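Local structure of protein dsvD (Desulfovibrio vulgaris, 1UCR) at residues Lys21-Asp26 with Thr60-Leu65. The protein may play an essential role in dissimilatory sulfite reduction and carries a winged-helix motif through which it possibly interacts with DNA. Sequence-based numbering, arbitrary orientation.
Sequences KFYFND and TTMYGL
The carbonyl oxygen of Phe-22 is met twice by the strand 60-65: the N-H of Tyr-63 lies in its carbonyl plane with N 2.9 Å from Phe-22 O, and the CA-H of Met-62 makes a second, softer contact, CA 3.1 Å from that oxygen. Phe-22 N returns a bond to Tyr-63 O, which closes an antiparallel hydrogen-bonded pair. One residue on, Tyr-23 and Met-62 form a non-hydrogen-bonded pair, and Phe-24 N then reaches Thr-61 O at 2.9 Å, 38° above that carbonyl plane. This last donor already belongs to helix 24-30, whose N-cap is Tyr-23; the backbone N of Tyr-23 is in turn held by Asp-26 OD2. The pairing adds the short strand 22-23 to the edge of the hairpin 52-57/60-65, giving the three-stranded antiparallel sheet of a winged-helix domain, in which the hairpin forms the wing. Beside the bridge, Met-62 and Tyr-23 run side by side in the same direction. The methionine bends at its end (chi3 87°), which puts CE over the centre of the tyrosine ring, a CH-pi contact 3.7 Å from the centroid, while SD makes an oblique Met-aromatic contact. The extended Lys-21 chain crosses Met-62 at about a right angle, its CE 3.8 Å from SD, and its ammonium group makes a cation-pi contact with Trp-55 on strand 52-57. Phe-24 CB sits 3.3 Å from Thr-61 OG1 and near the edge of the Tyr-63 ring, at CE1; Lys-40 of helix 36-48 hydrogen-bonds Tyr-63 OH.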
loop_
_atom_site.group_PDB
_atom_site.type_symbol
_atom_site.label_atom_id
_atom_site.label_comp_id
_atom_site.label_asym_id
_atom_site.label_seq_id
_atom_site.Cartn_x
_atom_site.Cartn_y
_atom_site.Cartn_z
ATOM N N LYS B 21 6.591 -9.215 -3.429
ATOM C CA LYS B 21 6.699 -8.620 -4.798
ATOM C C LYS B 21 6.621 -9.725 -5.826
ATOM O O LYS B 21 6.941 -10.882 -5.579
ATOM C CB LYS B 21 7.948 -7.762 -4.949
ATOM C CG LYS B 21 9.230 -8.525 -4.663
ATOM C CD LYS B 21 10.489 -7.594 -4.721
ATOM C CE LYS B 21 11.734 -8.412 -4.486
ATOM N NZ LYS B 21 12.978 -7.598 -4.450
ATOM N N PHE B 22 6.179 -9.356 -7.032
ATOM C CA PHE B 22 5.967 -10.247 -8.149
ATOM C C PHE B 22 6.575 -9.614 -9.407
ATOM O O PHE B 22 6.642 -8.402 -9.529
ATOM C CB PHE B 22 4.478 -10.510 -8.350
ATOM C CG PHE B 22 3.888 -11.412 -7.304
ATOM C CD1 PHE B 22 3.403 -10.877 -6.108
ATOM C CD2 PHE B 22 3.786 -12.796 -7.516
ATOM C CE1 PHE B 22 2.831 -11.691 -5.135
ATOM C CE2 PHE B 22 3.210 -13.605 -6.533
ATOM C CZ PHE B 22 2.705 -13.040 -5.391
ATOM N N TYR B 23 7.011 -10.449 -10.345
ATOM C CA TYR B 23 7.527 -9.967 -11.620
ATOM C C TYR B 23 6.472 -9.284 -12.456
ATOM O O TYR B 23 5.306 -9.632 -12.386
ATOM C CB TYR B 23 8.060 -11.167 -12.455
ATOM C CG TYR B 23 9.276 -11.779 -11.790
ATOM C CD1 TYR B 23 9.213 -13.068 -11.250
ATOM C CD2 TYR B 23 10.486 -11.111 -11.714
ATOM C CE1 TYR B 23 10.349 -13.634 -10.662
ATOM C CE2 TYR B 23 11.592 -11.619 -11.123
ATOM C CZ TYR B 23 11.506 -12.915 -10.594
ATOM O OH TYR B 23 12.641 -13.412 -9.969
ATOM N N PHE B 24 6.920 -8.383 -13.329
ATOM C CA PHE B 24 6.008 -7.861 -14.348
ATOM C C PHE B 24 5.226 -8.964 -15.017
ATOM O O PHE B 24 4.008 -8.907 -15.159
ATOM C CB PHE B 24 6.863 -7.092 -15.376
ATOM C CG PHE B 24 5.986 -6.615 -16.531
ATOM C CD1 PHE B 24 4.963 -5.675 -16.335
ATOM C CD2 PHE B 24 6.125 -7.127 -17.799
ATOM C CE1 PHE B 24 4.137 -5.280 -17.373
ATOM C CE2 PHE B 24 5.336 -6.710 -18.885
ATOM C CZ PHE B 24 4.325 -5.775 -18.667
ATOM N N ASN B 25 5.883 -10.063 -15.410
ATOM C CA ASN B 25 5.234 -11.123 -16.138
ATOM C C ASN B 25 4.319 -11.965 -15.262
ATOM O O ASN B 25 3.457 -12.649 -15.784
ATOM C CB ASN B 25 6.253 -12.030 -16.833
ATOM C CG ASN B 25 6.897 -11.433 -18.042
ATOM O OD1 ASN B 25 6.543 -10.360 -18.503
ATOM N ND2 ASN B 25 7.868 -12.156 -18.563
ATOM N N ASP B 26 4.448 -11.886 -13.915
ATOM C CA ASP B 26 3.406 -12.487 -13.089
ATOM C C ASP B 26 2.053 -11.792 -13.316
ATOM O O ASP B 26 1.024 -12.437 -13.310
ATOM C CB ASP B 26 3.764 -12.408 -11.602
ATOM C CG ASP B 26 4.811 -13.435 -11.154
ATOM O OD1 ASP B 26 4.642 -14.623 -11.498
ATOM O OD2 ASP B 26 5.728 -13.017 -10.437
ATOM N N THR B 60 14.417 -7.601 -15.616
ATOM C CA THR B 60 12.998 -7.214 -15.594
ATOM C C THR B 60 12.730 -6.372 -14.387
ATOM O O THR B 60 13.606 -5.663 -13.865
ATOM C CB THR B 60 12.144 -8.495 -15.743
ATOM O OG1 THR B 60 10.771 -8.129 -15.849
ATOM C CG2 THR B 60 12.281 -9.433 -14.561
ATOM N N THR B 61 11.445 -6.371 -13.981
ATOM C CA THR B 61 10.933 -5.490 -12.948
ATOM C C THR B 61 10.051 -6.319 -12.029
ATOM O O THR B 61 9.519 -7.360 -12.419
ATOM C CB THR B 61 10.153 -4.293 -13.542
ATOM O OG1 THR B 61 9.054 -4.801 -14.299
ATOM C CG2 THR B 61 11.098 -3.467 -14.434
ATOM N N MET B 62 9.868 -5.817 -10.802
ATOM C CA MET B 62 8.921 -6.383 -9.853
ATOM C C MET B 62 8.129 -5.290 -9.195
ATOM O O MET B 62 8.537 -4.127 -9.119
ATOM C CB MET B 62 9.631 -7.225 -8.779
ATOM C CG MET B 62 10.518 -8.313 -9.382
ATOM S SD MET B 62 11.214 -9.416 -8.112
ATOM C CE MET B 62 9.884 -10.607 -7.986
ATOM N N TYR B 63 6.953 -5.701 -8.673
ATOM C CA TYR B 63 5.996 -4.796 -8.086
ATOM C C TYR B 63 5.416 -5.453 -6.859
ATOM O O TYR B 63 5.159 -6.669 -6.882
ATOM C CB TYR B 63 4.837 -4.455 -9.027
ATOM C CG TYR B 63 5.269 -3.823 -10.347
ATOM C CD1 TYR B 63 5.790 -4.618 -11.387
ATOM C CD2 TYR B 63 5.186 -2.429 -10.529
ATOM C CE1 TYR B 63 6.190 -4.027 -12.568
ATOM C CE2 TYR B 63 5.588 -1.853 -11.745
ATOM C CZ TYR B 63 6.085 -2.678 -12.742
ATOM O OH TYR B 63 6.500 -2.148 -13.956
ATOM N N GLY B 64 5.113 -4.684 -5.838
ATOM C CA GLY B 64 4.350 -5.139 -4.679
ATOM C C GLY B 64 3.628 -3.974 -4.041
ATOM O O GLY B 64 3.806 -2.826 -4.434
ATOM N N LEU B 65 2.746 -4.292 -3.071
ATOM C CA LEU B 65 2.050 -3.200 -2.406
ATOM C C LEU B 65 2.990 -2.318 -1.584
ATOM O O LEU B 65 3.964 -2.793 -1.004
ATOM C CB LEU B 65 0.984 -3.827 -1.444
ATOM C CG LEU B 65 -0.201 -4.405 -2.213
ATOM C CD1 LEU B 65 -1.021 -5.320 -1.298
ATOM C CD2 LEU B 65 -1.127 -3.346 -2.852
#